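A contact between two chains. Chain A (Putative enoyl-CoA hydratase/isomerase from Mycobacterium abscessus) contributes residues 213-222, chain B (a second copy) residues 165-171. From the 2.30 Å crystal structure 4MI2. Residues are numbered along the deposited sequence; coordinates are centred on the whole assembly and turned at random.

Chain A, residues 213-222: AFSEVKELLR
Chain B (165-171) ATAMFLL

What forms the apolar centre? A:Val217 and B:Leu170 meet there, with A:Val217 CG1 3.7 Å from B:Leu170 CD2. A:Val217 points toward the partner with chi1 at 81° (p), and its other methyl, CG2, lies over one face of the B:Phe169 ring, 3.6 Å from B:Phe169 CD1 and 4.0 Å from the ring centroid, a CH-pi contact. The branched valine thus touches two neighbours at once. B:Phe169 also points toward chain A, with chi1 -89° and chi2 -68°, and its flat ring offers a face to the methyl.

How do the flanking side chains extend this centre? A:Phe214 (chi1 -68°, chi2 149°) leaves its helix sideways, but its ring reaches inward: CD2 lies 3.7 Å from B:Leu170 CD2, and CE2 comes within 3.4 Å of the backbone B:Leu170 O. B:Leu170 (m, t) likewise starts sideways and ends nearer; its length lets one methyl, CD2, meet both A:Phe214 and A:Val217. One turn beyond A:Val217, A:Leu221 (m, t) sets CD2 4.2 Å from B:Phe169 CD2.

What backbone carries these side chains? Chain A is helical throughout and the chain B stretch is helical through B:Leu170; they run nearly antiparallel, at 159°, with axes 10.3 Å apart at closest approach. The register places A:Phe214 CA 6.4 Å from B:Leu170 CA and A:Val217 CA 7.5 Å from B:Phe169 CA. Bonds from A:Leu221 N to A:Val217 O (2.8 Å) and B:Leu170 N to B:Thr166 O (2.9 Å) each span one turn.

Where does the contact turn polar? At B:Thr166 (chi1 -65°), whose OG1 lies 4.0 Å from A:Leu221 CD1 and is hydrogen-bonded elsewhere in the structure. A:Lys218, extended with all four chi angles t, leads its end away. No hydrogen bond crosses between the stretches; apolar packing joins them, burying 344 Å² in total, with B:Leu170 (84 Å²) and A:Leu221 (68 Å²) covered most.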

# COMPACT_ATOMS: atom_id res chain seq x y z
N ALA A 213 -24.61 -7.65 0.65
CA ALA A 213 -23.57 -7.32 -0.34
C ALA A 213 -22.43 -6.55 0.31
O ALA A 213 -21.25 -6.79 0.01
CB ALA A 213 -24.16 -6.52 -1.49
N PHE A 214 -22.78 -5.62 1.21
CA PHE A 214 -21.77 -4.83 1.93
C PHE A 214 -20.92 -5.71 2.86
O PHE A 214 -19.70 -5.57 2.92
CB PHE A 214 -22.43 -3.71 2.74
CG PHE A 214 -23.04 -2.62 1.90
CD1 PHE A 214 -24.15 -1.93 2.36
CD2 PHE A 214 -22.50 -2.25 0.66
CE1 PHE A 214 -24.70 -0.90 1.62
CE2 PHE A 214 -23.05 -1.24 -0.09
CZ PHE A 214 -24.16 -0.56 0.39
N SER A 215 -21.57 -6.62 3.58
CA SER A 215 -20.85 -7.54 4.47
C SER A 215 -19.91 -8.45 3.70
O SER A 215 -18.77 -8.66 4.11
CB SER A 215 -21.83 -8.39 5.28
OG SER A 215 -22.77 -7.56 5.95
N GLU A 216 -20.38 -8.96 2.56
CA GLU A 216 -19.57 -9.84 1.72
C GLU A 216 -18.34 -9.12 1.17
O GLU A 216 -17.22 -9.61 1.28
CB GLU A 216 -20.41 -10.41 0.58
CG GLU A 216 -21.46 -11.40 1.05
CD GLU A 216 -20.95 -12.82 1.21
OE1 GLU A 216 -19.74 -13.08 1.05
OE2 GLU A 216 -21.79 -13.69 1.50
N VAL A 217 -18.55 -7.93 0.60
CA VAL A 217 -17.43 -7.21 -0.03
C VAL A 217 -16.41 -6.72 1.02
O VAL A 217 -15.21 -6.79 0.79
CB VAL A 217 -17.92 -6.07 -0.95
CG1 VAL A 217 -18.28 -4.82 -0.16
CG2 VAL A 217 -16.84 -5.73 -1.97
N LYS A 218 -16.90 -6.27 2.18
CA LYS A 218 -16.03 -5.93 3.32
C LYS A 218 -15.14 -7.13 3.69
O LYS A 218 -13.95 -6.98 3.87
CB LYS A 218 -16.88 -5.52 4.53
CG LYS A 218 -16.07 -5.10 5.76
CD LYS A 218 -16.92 -4.35 6.78
CE LYS A 218 -16.28 -4.34 8.17
NZ LYS A 218 -17.02 -3.49 9.15
N GLU A 219 -15.74 -8.30 3.80
CA GLU A 219 -14.97 -9.51 4.13
C GLU A 219 -14.03 -9.93 2.98
O GLU A 219 -12.92 -10.41 3.24
CB GLU A 219 -15.93 -10.65 4.50
CG GLU A 219 -15.27 -11.97 4.87
CD GLU A 219 -14.50 -11.95 6.19
OE1 GLU A 219 -14.40 -10.90 6.85
OE2 GLU A 219 -13.99 -13.01 6.57
N LEU A 220 -14.46 -9.76 1.73
CA LEU A 220 -13.57 -10.08 0.60
C LEU A 220 -12.36 -9.17 0.65
O LEU A 220 -11.24 -9.63 0.52
CB LEU A 220 -14.27 -9.92 -0.75
CG LEU A 220 -15.28 -11.00 -1.10
CD1 LEU A 220 -16.04 -10.62 -2.37
CD2 LEU A 220 -14.61 -12.36 -1.27
N LEU A 221 -12.59 -7.88 0.84
CA LEU A 221 -11.49 -6.92 0.94
C LEU A 221 -10.48 -7.30 2.03
O LEU A 221 -9.27 -7.28 1.78
CB LEU A 221 -12.03 -5.50 1.18
CG LEU A 221 -12.66 -4.85 -0.05
CD1 LEU A 221 -13.55 -3.69 0.32
CD2 LEU A 221 -11.57 -4.39 -1.01
N ARG A 222 -10.96 -7.65 3.22
CA ARG A 222 -10.04 -8.03 4.30
C ARG A 222 -9.26 -9.30 3.99
O ARG A 222 -8.05 -9.34 4.19
CB ARG A 222 -10.80 -8.17 5.61
CG ARG A 222 -11.33 -6.84 6.12
CD ARG A 222 -12.30 -7.03 7.27
NE ARG A 222 -12.43 -5.82 8.07
CZ ARG A 222 -13.18 -5.71 9.17
NH1 ARG A 222 -13.89 -6.75 9.61
NH2 ARG A 222 -13.23 -4.56 9.82
N ALA B 165 -10.50 2.40 -2.10
CA ALA B 165 -11.14 1.20 -2.62
C ALA B 165 -12.41 0.87 -1.83
O ALA B 165 -13.42 0.47 -2.42
CB ALA B 165 -10.17 0.03 -2.60
N THR B 166 -12.36 1.05 -0.52
CA THR B 166 -13.53 0.80 0.34
C THR B 166 -14.68 1.79 0.03
O THR B 166 -15.84 1.39 -0.03
CB THR B 166 -13.16 0.80 1.84
OG1 THR B 166 -12.29 -0.31 2.10
CG2 THR B 166 -14.39 0.65 2.74
N ALA B 167 -14.36 3.05 -0.19
CA ALA B 167 -15.39 4.01 -0.57
C ALA B 167 -15.98 3.65 -1.93
O ALA B 167 -17.19 3.68 -2.09
CB ALA B 167 -14.84 5.44 -0.58
N MET B 168 -15.13 3.32 -2.90
CA MET B 168 -15.63 2.95 -4.23
C MET B 168 -16.60 1.79 -4.15
O MET B 168 -17.67 1.84 -4.75
CB MET B 168 -14.48 2.63 -5.20
CG MET B 168 -13.73 3.87 -5.69
SD MET B 168 -12.56 3.56 -7.02
CE MET B 168 -13.68 3.10 -8.34
N PHE B 169 -16.24 0.74 -3.41
CA PHE B 169 -17.08 -0.45 -3.29
C PHE B 169 -18.35 -0.16 -2.50
O PHE B 169 -19.45 -0.53 -2.94
CB PHE B 169 -16.33 -1.62 -2.64
CG PHE B 169 -15.60 -2.50 -3.62
CD1 PHE B 169 -16.31 -3.30 -4.52
CD2 PHE B 169 -14.22 -2.56 -3.63
CE1 PHE B 169 -15.65 -4.13 -5.41
CE2 PHE B 169 -13.56 -3.39 -4.51
CZ PHE B 169 -14.27 -4.17 -5.40
N LEU B 170 -18.21 0.47 -1.33
CA LEU B 170 -19.34 0.66 -0.42
C LEU B 170 -20.28 1.83 -0.81
O LEU B 170 -21.49 1.72 -0.68
CB LEU B 170 -18.86 0.83 1.02
CG LEU B 170 -18.16 -0.33 1.71
CD1 LEU B 170 -17.92 0.03 3.16
CD2 LEU B 170 -18.95 -1.64 1.61
N LEU B 171 -19.73 2.95 -1.28
CA LEU B 171 -20.55 4.12 -1.61
C LEU B 171 -20.88 4.25 -3.10
O LEU B 171 -21.71 5.06 -3.47
CB LEU B 171 -19.88 5.41 -1.12
CG LEU B 171 -19.59 5.45 0.38
CD1 LEU B 171 -18.77 6.68 0.75
CD2 LEU B 171 -20.88 5.40 1.17